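Local coordinates for branched-chain amino acid transport system substrate-binding protein (Rhodopseudomonas palustris, PDB 4JB0) that binds small aromatic acids derived from lignin, such as ferulate, and probably delivers them to an ABC transporter for uptake into the cell, at residues P78-S83 against P98-P103; I138-S143 against F169-T174. All coordinates share one frame; numbering follows the deposited sequence.

Contact 1: residues P78-S83 against P98-P103. With FER (3-(4-hydroxy-3-methoxyphenyl)-2-propenoic acid), chain B.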
ATOM      1  N   PRO A  78      -2.634  -8.838  -9.071  1.00 12.64           N
ATOM      2  CA  PRO A  78      -3.379  -8.164 -10.126  1.00 11.37           C
ATOM      3  C   PRO A  78      -2.798  -6.794 -10.439  1.00 11.53           C
ATOM      4  O   PRO A  78      -3.004  -6.302 -11.547  1.00 11.16           O
ATOM      5  CB  PRO A  78      -4.791  -8.024  -9.570  1.00 12.47           C
ATOM      6  CG  PRO A  78      -4.603  -8.111  -8.083  1.00 12.36           C
ATOM      7  CD  PRO A  78      -3.467  -9.082  -7.879  1.00 11.09           C
ATOM      8  N   THR A  79      -2.087  -6.186  -9.491  1.00 10.63           N
ATOM      9  CA  THR A  79      -1.483  -4.872  -9.734  1.00 10.99           C
ATOM     10  C   THR A  79      -0.384  -4.962 -10.797  1.00 10.54           C
ATOM     11  O   THR A  79      -0.289  -4.129 -11.693  1.00  8.42           O
ATOM     12  CB  THR A  79      -0.974  -4.305  -8.401  1.00 11.53           C
ATOM     13  OG1 THR A  79      -2.131  -4.109  -7.583  1.00 13.16           O
ATOM     14  CG2 THR A  79      -0.296  -2.972  -8.558  1.00 10.99           C
ATOM     15  N   VAL A  80       0.455  -5.974 -10.660  1.00  9.59           N
ATOM     16  CA  VAL A  80       1.440  -6.304 -11.698  1.00  9.93           C
ATOM     17  C   VAL A  80       0.733  -6.429 -13.066  1.00  9.75           C
ATOM     18  O   VAL A  80       1.192  -5.870 -14.077  1.00 11.15           O
ATOM     19  CB  VAL A  80       2.100  -7.655 -11.365  1.00  9.28           C
ATOM     20  CG1 VAL A  80       2.803  -8.210 -12.659  1.00 10.08           C
ATOM     21  CG2 VAL A  80       3.066  -7.461 -10.199  1.00  9.79           C
ATOM     22  N   ALA A  81      -0.360  -7.183 -13.109  1.00 10.45           N
ATOM     23  CA  ALA A  81      -1.086  -7.400 -14.370  1.00 11.43           C
ATOM     24  C   ALA A  81      -1.565  -6.049 -14.962  1.00 12.66           C
ATOM     25  O   ALA A  81      -1.433  -5.806 -16.206  1.00 10.89           O
ATOM     26  CB  ALA A  81      -2.316  -8.367 -14.179  1.00 11.01           C
ATOM     27  N   VAL A  82      -2.085  -5.181 -14.086  1.00 11.54           N
ATOM     28  CA  VAL A  82      -2.573  -3.878 -14.551  1.00 12.20           C
ATOM     29  C   VAL A  82      -1.385  -3.052 -15.081  1.00 12.42           C
ATOM     30  O   VAL A  82      -1.464  -2.387 -16.157  1.00 10.66           O
ATOM     31  CB  VAL A  82      -3.350  -3.087 -13.455  1.00 13.23           C
ATOM     32  CG1 VAL A  82      -3.676  -1.684 -13.979  1.00 13.22           C
ATOM     33  CG2 VAL A  82      -4.654  -3.765 -13.152  1.00 13.54           C
ATOM     34  N   SER A  83      -0.262  -3.120 -14.373  1.00 10.17           N
ATOM     35  CA  SER A  83       0.917  -2.376 -14.857  1.00 11.03           C
ATOM     36  C   SER A  83       1.373  -2.852 -16.275  1.00 11.24           C
ATOM     37  O   SER A  83       1.792  -2.067 -17.126  1.00 12.56           O
ATOM     38  CB  SER A  83       2.048  -2.551 -13.855  1.00  9.17           C
ATOM     39  OG  SER A  83       3.181  -1.818 -14.271  1.00 12.07           O
ATOM     40  N   PRO A  98       1.363  -2.381  -3.631  1.00 15.36           N
ATOM     41  CA  PRO A  98       2.799  -2.397  -3.953  1.00 16.31           C
ATOM     42  C   PRO A  98       3.079  -3.278  -5.181  1.00 18.03           C
ATOM     43  O   PRO A  98       2.290  -4.187  -5.513  1.00 17.66           O
ATOM     44  CB  PRO A  98       3.457  -3.036  -2.719  1.00 17.72           C
ATOM     45  CG  PRO A  98       2.358  -3.198  -1.717  1.00 17.09           C
ATOM     46  CD  PRO A  98       1.057  -3.202  -2.464  1.00 16.42           C
ATOM     47  N   LEU A  99       4.142  -2.961  -5.907  1.00 18.69           N
ATOM     48  CA  LEU A  99       4.524  -3.847  -6.984  1.00 19.80           C
ATOM     49  C   LEU A  99       5.951  -3.687  -7.390  1.00 19.46           C
ATOM     50  O   LEU A  99       6.472  -2.567  -7.377  1.00 18.63           O
ATOM     51  CB  LEU A  99       3.638  -3.672  -8.187  1.00 21.18           C
ATOM     52  CG  LEU A  99       4.021  -2.535  -9.111  1.00 22.08           C
ATOM     53  CD1 LEU A  99       3.450  -2.883 -10.497  1.00 18.95           C
ATOM     54  CD2 LEU A  99       3.512  -1.293  -8.471  1.00 18.57           C
ATOM     55  N   PRO A 100       6.565  -4.799  -7.789  1.00 19.14           N
ATOM     56  CA  PRO A 100       7.933  -4.797  -8.337  1.00 18.52           C
ATOM     57  C   PRO A 100       7.996  -4.012  -9.641  1.00 17.82           C
ATOM     58  O   PRO A 100       7.370  -4.395 -10.660  1.00 17.03           O
ATOM     59  CB  PRO A 100       8.220  -6.271  -8.633  1.00 18.95           C
ATOM     60  CG  PRO A 100       6.994  -7.058  -8.115  1.00 19.88           C
ATOM     61  CD  PRO A 100       5.872  -6.082  -7.990  1.00 20.26           C
ATOM     62  N   ILE A 101       8.760  -2.935  -9.587  1.00 17.60           N
ATOM     63  CA  ILE A 101       9.089  -2.067 -10.708  1.00 19.21           C
ATOM     64  C   ILE A 101      10.244  -2.654 -11.489  1.00 18.77           C
ATOM     65  O   ILE A 101      11.302  -2.925 -10.932  1.00 19.39           O
ATOM     66  CB  ILE A 101       9.510  -0.654 -10.222  1.00 20.33           C
ATOM     67  CG1 ILE A 101       8.393  -0.035  -9.338  1.00 22.85           C
ATOM     68  CG2 ILE A 101       9.959   0.259 -11.437  1.00 22.39           C
ATOM     69  CD1 ILE A 101       7.098   0.088  -9.983  1.00 17.77           C
ATOM     70  N   THR A 102      10.016  -2.888 -12.769  1.00 17.53           N
ATOM     71  CA  THR A 102      11.018  -3.449 -13.656  1.00 16.30           C
ATOM     72  C   THR A 102      11.051  -2.440 -14.796  1.00 16.90           C
ATOM     73  O   THR A 102      10.172  -1.582 -14.852  1.00 16.27           O
ATOM     74  CB  THR A 102      10.582  -4.840 -14.163  1.00 17.10           C
ATOM     75  OG1 THR A 102       9.283  -4.716 -14.738  1.00 14.95           O
ATOM     76  CG2 THR A 102      10.484  -5.908 -13.021  1.00 16.22           C
ATOM     77  N   PRO A 103      12.059  -2.501 -15.713  1.00 16.37           N
ATOM     78  CA  PRO A 103      11.994  -1.576 -16.852  1.00 17.13           C
ATOM     79  C   PRO A 103      10.700  -1.710 -17.680  1.00 15.91           C
ATOM     80  O   PRO A 103      10.227  -0.738 -18.257  1.00 15.98           O
ATOM     81  CB  PRO A 103      13.221  -1.954 -17.723  1.00 17.84           C
ATOM     82  CG  PRO A 103      14.125  -2.708 -16.794  1.00 18.16           C
ATOM     83  CD  PRO A 103      13.239  -3.384 -15.760  1.00 18.12           C
TER
HETATM   84  C4  FER B 401      -0.663  -1.644   1.081  0.80 14.04           C
HETATM   85  C5  FER B 401       0.376  -2.515   1.377  0.80 12.81           C
HETATM   86  C6  FER B 401       0.229  -3.851   1.027  0.80 14.37           C
HETATM   87  C3  FER B 401      -1.816  -2.083   0.454  0.80 16.96           C
HETATM   88  C2  FER B 401      -1.956  -3.428   0.099  0.80 15.96           C
HETATM   89  C1  FER B 401      -0.917  -4.310   0.389  0.80 14.71           C
HETATM   90  C10 FER B 401      -4.043  -1.699  -0.476  0.80 16.13           C
HETATM   91  C7  FER B 401      -1.158  -5.715  -0.034  0.80 14.17           C
HETATM   92  C8  FER B 401      -0.251  -6.474  -0.653  0.80  9.10           C
HETATM   93  C9  FER B 401      -0.623  -7.834  -1.124  0.80 11.78           C
HETATM   94  O1  FER B 401      -1.383  -8.589  -0.455  0.80 13.78           O
HETATM   95  O2  FER B 401      -0.219  -8.147  -2.278  0.80 12.42           O
HETATM   96  O4  FER B 401      -0.539  -0.347   1.399  0.80 13.31           O
HETATM   97  O3  FER B 401      -2.836  -1.207   0.158  0.80 18.69           O
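Leu-99 pushes its side chain up against Thr-79, Val-80 and Ser-83 on helix 76-89, which links two neighbouring parallel strands, 69-72 and 93-95, in a beta-alpha-beta unit of one lobe of this periplasmic binding protein fold. Its partner segment is the loop that leaves strand 93-95, so the contact packs the helix of the unit against the chain that follows its second strand. The dense part surrounds Leu-99, whose CG sits between the backbone N and the carbonyl carbon (chi1 83°) and thereby carries the isobutyl group toward the helix. Leu-99 CD1 comes 3.7 Å from Ser-83 CB and 4.1 Å from Val-80 CA, while the methyl CG2 of Thr-79 lies 4.0 Å from Leu-99 CB, the two side chains crossing at about a right angle. The hydroxyls of this buried side are satisfied elsewhere: Thr-79 OG1 bonds to Val-75 O and Ser-73 N, and Ser-83 OG to Ser-109 OG. Toward the partly exposed side the packing thins to a single hydrophobic touch, Val-80 CG2 on Pro-100 CD at 3.8 Å, beside Arg-105, which holds Pro-100 O with its NH1. At the other end of the loop segment, Pro-98 turns from the helix to the ligand, its pyrrolidine edge lying over one face of the ferulate ring. Replacing Pro-98 by an alanine takes that edge away and would probably open a gap over this face, leaving the aromatic ring looser in its pocket. The same proline also contacts 4-hydroxyphenylpyruvate. Over the ferulate ring, Pro-98 CD lies nearer the middle, 3.6 Å from C1, and Pro-98 CG sits farther out above the rim, 3.5 Å from C6.

Contact 2: residues I138-S143 against F169-T174. With FER (3-(4-hydroxy-3-methoxyphenyl)-2-propenoic acid), chain B.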
ATOM      1  N   ILE A 138       7.595 -15.737   7.578  1.00 17.71           N
ATOM      2  CA  ILE A 138       6.499 -16.416   6.901  1.00 18.17           C
ATOM      3  C   ILE A 138       5.692 -15.437   6.058  1.00 17.25           C
ATOM      4  O   ILE A 138       5.223 -14.400   6.564  1.00 17.99           O
ATOM      5  CB  ILE A 138       5.588 -17.139   7.911  1.00 18.25           C
ATOM      6  CG1 ILE A 138       4.484 -17.923   7.183  1.00 19.38           C
ATOM      7  CG2 ILE A 138       5.067 -16.170   8.985  1.00 15.87           C
ATOM      8  CD1 ILE A 138       3.561 -18.755   8.137  1.00 21.60           C
ATOM      9  N   GLY A 139       5.534 -15.751   4.779  1.00 16.27           N
ATOM     10  CA  GLY A 139       4.807 -14.852   3.871  1.00 16.05           C
ATOM     11  C   GLY A 139       4.246 -15.583   2.690  1.00 15.80           C
ATOM     12  O   GLY A 139       4.465 -16.761   2.547  1.00 16.28           O
ATOM     13  N   TYR A 140       3.543 -14.872   1.831  1.00 16.57           N
ATOM     14  CA  TYR A 140       2.928 -15.469   0.681  1.00 15.86           C
ATOM     15  C   TYR A 140       3.955 -16.044  -0.297  1.00 15.94           C
ATOM     16  O   TYR A 140       5.042 -15.457  -0.515  1.00 13.41           O
ATOM     17  CB  TYR A 140       2.127 -14.432  -0.108  1.00 16.13           C
ATOM     18  CG  TYR A 140       1.004 -13.700   0.596  1.00 15.43           C
ATOM     19  CD1 TYR A 140       0.158 -14.354   1.485  1.00 15.72           C
ATOM     20  CD2 TYR A 140       0.700 -12.373   0.230  1.00 14.56           C
ATOM     21  CE1 TYR A 140      -0.923 -13.687   2.071  1.00 16.73           C
ATOM     22  CE2 TYR A 140      -0.395 -11.700   0.797  1.00 15.69           C
ATOM     23  CZ  TYR A 140      -1.201 -12.385   1.724  1.00 15.82           C
ATOM     24  OH  TYR A 140      -2.274 -11.738   2.293  1.00 15.79           O
ATOM     25  N   SER A 141       3.592 -17.189  -0.883  1.00 15.90           N
ATOM     26  CA  SER A 141       4.328 -17.758  -2.035  1.00 17.11           C
ATOM     27  C   SER A 141       3.992 -16.990  -3.337  1.00 17.24           C
ATOM     28  O   SER A 141       3.474 -17.545  -4.324  1.00 17.88           O
ATOM     29  CB  SER A 141       3.971 -19.240  -2.182  1.00 17.13           C
ATOM     30  OG  SER A 141       2.549 -19.399  -2.120  1.00 18.42           O
ATOM     31  N   ASP A 142       4.209 -15.689  -3.324  1.00 17.99           N
ATOM     32  CA  ASP A 142       3.945 -14.855  -4.509  1.00 17.38           C
ATOM     33  C   ASP A 142       4.824 -13.595  -4.517  1.00 16.77           C
ATOM     34  O   ASP A 142       5.687 -13.462  -3.649  1.00 17.21           O
ATOM     35  CB  ASP A 142       2.429 -14.581  -4.746  1.00 17.18           C
ATOM     36  CG  ASP A 142       1.801 -13.604  -3.752  1.00 19.77           C
ATOM     37  OD1 ASP A 142       0.574 -13.710  -3.509  1.00 18.37           O
ATOM     38  OD2 ASP A 142       2.490 -12.735  -3.206  1.00 15.00           O
ATOM     39  N   SER A 143       4.596 -12.696  -5.482  1.00 15.14           N
ATOM     40  CA  SER A 143       5.431 -11.500  -5.643  1.00 15.61           C
ATOM     41  C   SER A 143       5.474 -10.551  -4.402  1.00 14.42           C
ATOM     42  O   SER A 143       6.502  -9.899  -4.179  1.00 15.03           O
ATOM     43  CB  SER A 143       5.070 -10.734  -6.927  1.00 14.58           C
ATOM     44  OG  SER A 143       3.658 -10.459  -6.996  1.00 21.13           O
ATOM     45  N   PHE A 169       3.275 -19.443   2.489  1.00 17.76           N
ATOM     46  CA  PHE A 169       1.928 -19.969   2.373  1.00 16.35           C
ATOM     47  C   PHE A 169       1.260 -19.281   1.222  1.00 17.45           C
ATOM     48  O   PHE A 169       1.698 -18.201   0.812  1.00 18.18           O
ATOM     49  CB  PHE A 169       1.103 -19.873   3.706  1.00 15.93           C
ATOM     50  CG  PHE A 169       0.768 -18.461   4.180  1.00 17.54           C
ATOM     51  CD1 PHE A 169       1.744 -17.644   4.803  1.00 15.98           C
ATOM     52  CD2 PHE A 169      -0.551 -17.981   4.102  1.00 18.68           C
ATOM     53  CE1 PHE A 169       1.423 -16.336   5.267  1.00 17.03           C
ATOM     54  CE2 PHE A 169      -0.871 -16.685   4.551  1.00 19.34           C
ATOM     55  CZ  PHE A 169       0.100 -15.868   5.152  1.00 16.86           C
ATOM     56  N   ALA A 170       0.208 -19.927   0.685  1.00 18.03           N
ATOM     57  CA  ALA A 170      -0.622 -19.377  -0.379  1.00 17.84           C
ATOM     58  C   ALA A 170      -1.760 -18.553   0.209  1.00 18.33           C
ATOM     59  O   ALA A 170      -2.301 -18.891   1.283  1.00 17.06           O
ATOM     60  CB  ALA A 170      -1.217 -20.539  -1.246  1.00 18.45           C
ATOM     61  N   ARG A 171      -2.152 -17.501  -0.511  1.00 18.04           N
ATOM     62  CA  ARG A 171      -3.209 -16.584  -0.081  1.00 21.08           C
ATOM     63  C   ARG A 171      -4.501 -17.193   0.482  1.00 21.77           C
ATOM     64  O   ARG A 171      -4.965 -16.727   1.520  1.00 22.18           O
ATOM     65  CB  ARG A 171      -3.607 -15.642  -1.241  1.00 20.67           C
ATOM     66  CG  ARG A 171      -2.919 -14.321  -1.182  1.00 20.67           C
ATOM     67  CD  ARG A 171      -3.089 -13.550  -2.522  1.00 17.14           C
ATOM     68  NE  ARG A 171      -1.883 -12.736  -2.762  1.00 19.71           N
ATOM     69  CZ  ARG A 171      -1.641 -11.521  -2.266  1.00 18.21           C
ATOM     70  NH1 ARG A 171      -2.545 -10.903  -1.509  1.00 16.95           N
ATOM     71  NH2 ARG A 171      -0.506 -10.893  -2.561  1.00 13.35           N
ATOM     72  N   PRO A 172      -5.083 -18.203  -0.211  1.00 23.31           N
ATOM     73  CA  PRO A 172      -6.315 -18.803   0.313  1.00 24.26           C
ATOM     74  C   PRO A 172      -6.153 -19.825   1.466  1.00 25.30           C
ATOM     75  O   PRO A 172      -7.187 -20.248   2.023  1.00 25.89           O
ATOM     76  CB  PRO A 172      -6.921 -19.487  -0.907  1.00 23.65           C
ATOM     77  CG  PRO A 172      -5.852 -19.675  -1.858  1.00 23.62           C
ATOM     78  CD  PRO A 172      -4.734 -18.759  -1.543  1.00 22.54           C
ATOM     79  N   ASP A 173      -4.912 -20.183   1.844  1.00 25.01           N
ATOM     80  CA  ASP A 173      -4.682 -21.190   2.893  1.00 25.82           C
ATOM     81  C   ASP A 173      -5.386 -20.775   4.159  1.00 26.09           C
ATOM     82  O   ASP A 173      -5.289 -19.615   4.562  1.00 27.22           O
ATOM     83  CB  ASP A 173      -3.207 -21.366   3.207  1.00 25.33           C
ATOM     84  CG  ASP A 173      -2.476 -22.034   2.082  1.00 27.72           C
ATOM     85  OD1 ASP A 173      -3.164 -22.403   1.099  1.00 27.86           O
ATOM     86  OD2 ASP A 173      -1.241 -22.189   2.169  1.00 22.77           O
ATOM     87  N   THR A 174      -6.107 -21.697   4.775  1.00 24.53           N
ATOM     88  CA  THR A 174      -6.784 -21.368   6.004  1.00 24.21           C
ATOM     89  C   THR A 174      -6.042 -21.967   7.193  1.00 23.61           C
ATOM     90  O   THR A 174      -6.433 -21.765   8.333  1.00 23.50           O
ATOM     91  CB  THR A 174      -8.233 -21.807   5.967  1.00 24.96           C
ATOM     92  OG1 THR A 174      -8.274 -23.180   5.586  1.00 27.26           O
ATOM     93  CG2 THR A 174      -8.988 -20.981   4.974  1.00 26.32           C
TER
HETATM   94  C4  FER B 401      -0.663  -1.644   1.081  0.80 14.04           C
HETATM   95  C5  FER B 401       0.376  -2.515   1.377  0.80 12.81           C
HETATM   96  C6  FER B 401       0.229  -3.851   1.027  0.80 14.37           C
HETATM   97  C3  FER B 401      -1.816  -2.083   0.454  0.80 16.96           C
HETATM   98  C2  FER B 401      -1.956  -3.428   0.099  0.80 15.96           C
HETATM   99  C1  FER B 401      -0.917  -4.310   0.389  0.80 14.71           C
HETATM  100  C10 FER B 401      -4.043  -1.699  -0.476  0.80 16.13           C
HETATM  101  C7  FER B 401      -1.158  -5.715  -0.034  0.80 14.17           C
HETATM  102  C8  FER B 401      -0.251  -6.474  -0.653  0.80  9.10           C
HETATM  103  C9  FER B 401      -0.623  -7.834  -1.124  0.80 11.78           C
HETATM  104  O1  FER B 401      -1.383  -8.589  -0.455  0.80 13.78           O
HETATM  105  O2  FER B 401      -0.219  -8.147  -2.278  0.80 12.42           O
HETATM  106  O4  FER B 401      -0.539  -0.347   1.399  0.80 13.31           O
HETATM  107  O3  FER B 401      -2.836  -1.207   0.158  0.80 18.69           O
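Tyr-140 and Phe-169 form a parallel beta bridge, CA to CA 4.9 Å, at the ends of neighbouring strands 134-140 and 162-169 in the sheet of a periplasmic binding protein lobe. Phe-169 N donates to Gly-139 O at 2.9 Å, and Phe-169 O receives Ser-141 N at 2.7 Å. The two rings diverge from the bridge yet meet again in an offset edge-to-face pair, the CD1-CE1 edge of Tyr-140 toward the Phe-169 face, planes at 65°. Ile-138, its CG1 3.6 Å from Phe-169 CD1, crosses the phenyl ring farther down the strand. Arg-171 folds over the tyrosine: its CG lies 3.9 Å from the Tyr-140 ring centroid in a CH-pi contact, and the bend at chi3 (-147°) carries the guanidinium past the CD2-CE2 edge of the ring, its plane tilted from that of the ring. Tyr-140 OH bonds to Ser-196 OG, which should help fix the ring beneath. Asp-142, at the N-cap position of helix 143-158, serves two groups: OD2 weakly caps Tyr-144 N, while OD1 forms a salt bridge with Arg-171. Carboxylate and guanidinium are nearly coplanar, 19° apart, with NE on OD1 at 2.7 Å. Thus oriented, Arg-171 binds the ferulate carboxylate at two points, NH1 to O1 at 2.8 Å and NH2 to O2 at 2.8 Å.

Contact 1 closes along the chain before contact 2 opens. Contact 1 lies beside the sheet that holds strands 69-72 and 93-95, while contact 2 joins the ends of strands 134-140 and 162-169 in the other sheet. Their centres are 18 Å apart, but their nearest atoms come to about 4 Å where Ser-143 faces Pro-100. Ferulate lies between the two lobes and touches both contacts: contact 1 supplies the proline at the aromatic ring, contact 2 the arginine at the carboxylate. Helix 76-89, the helix of contact 1, also reaches across: its Pro-77 touches Asp-142 and Arg-171, and Thr-76 N bonds to ferulate. This is consistent with lobes closed around a bound substrate.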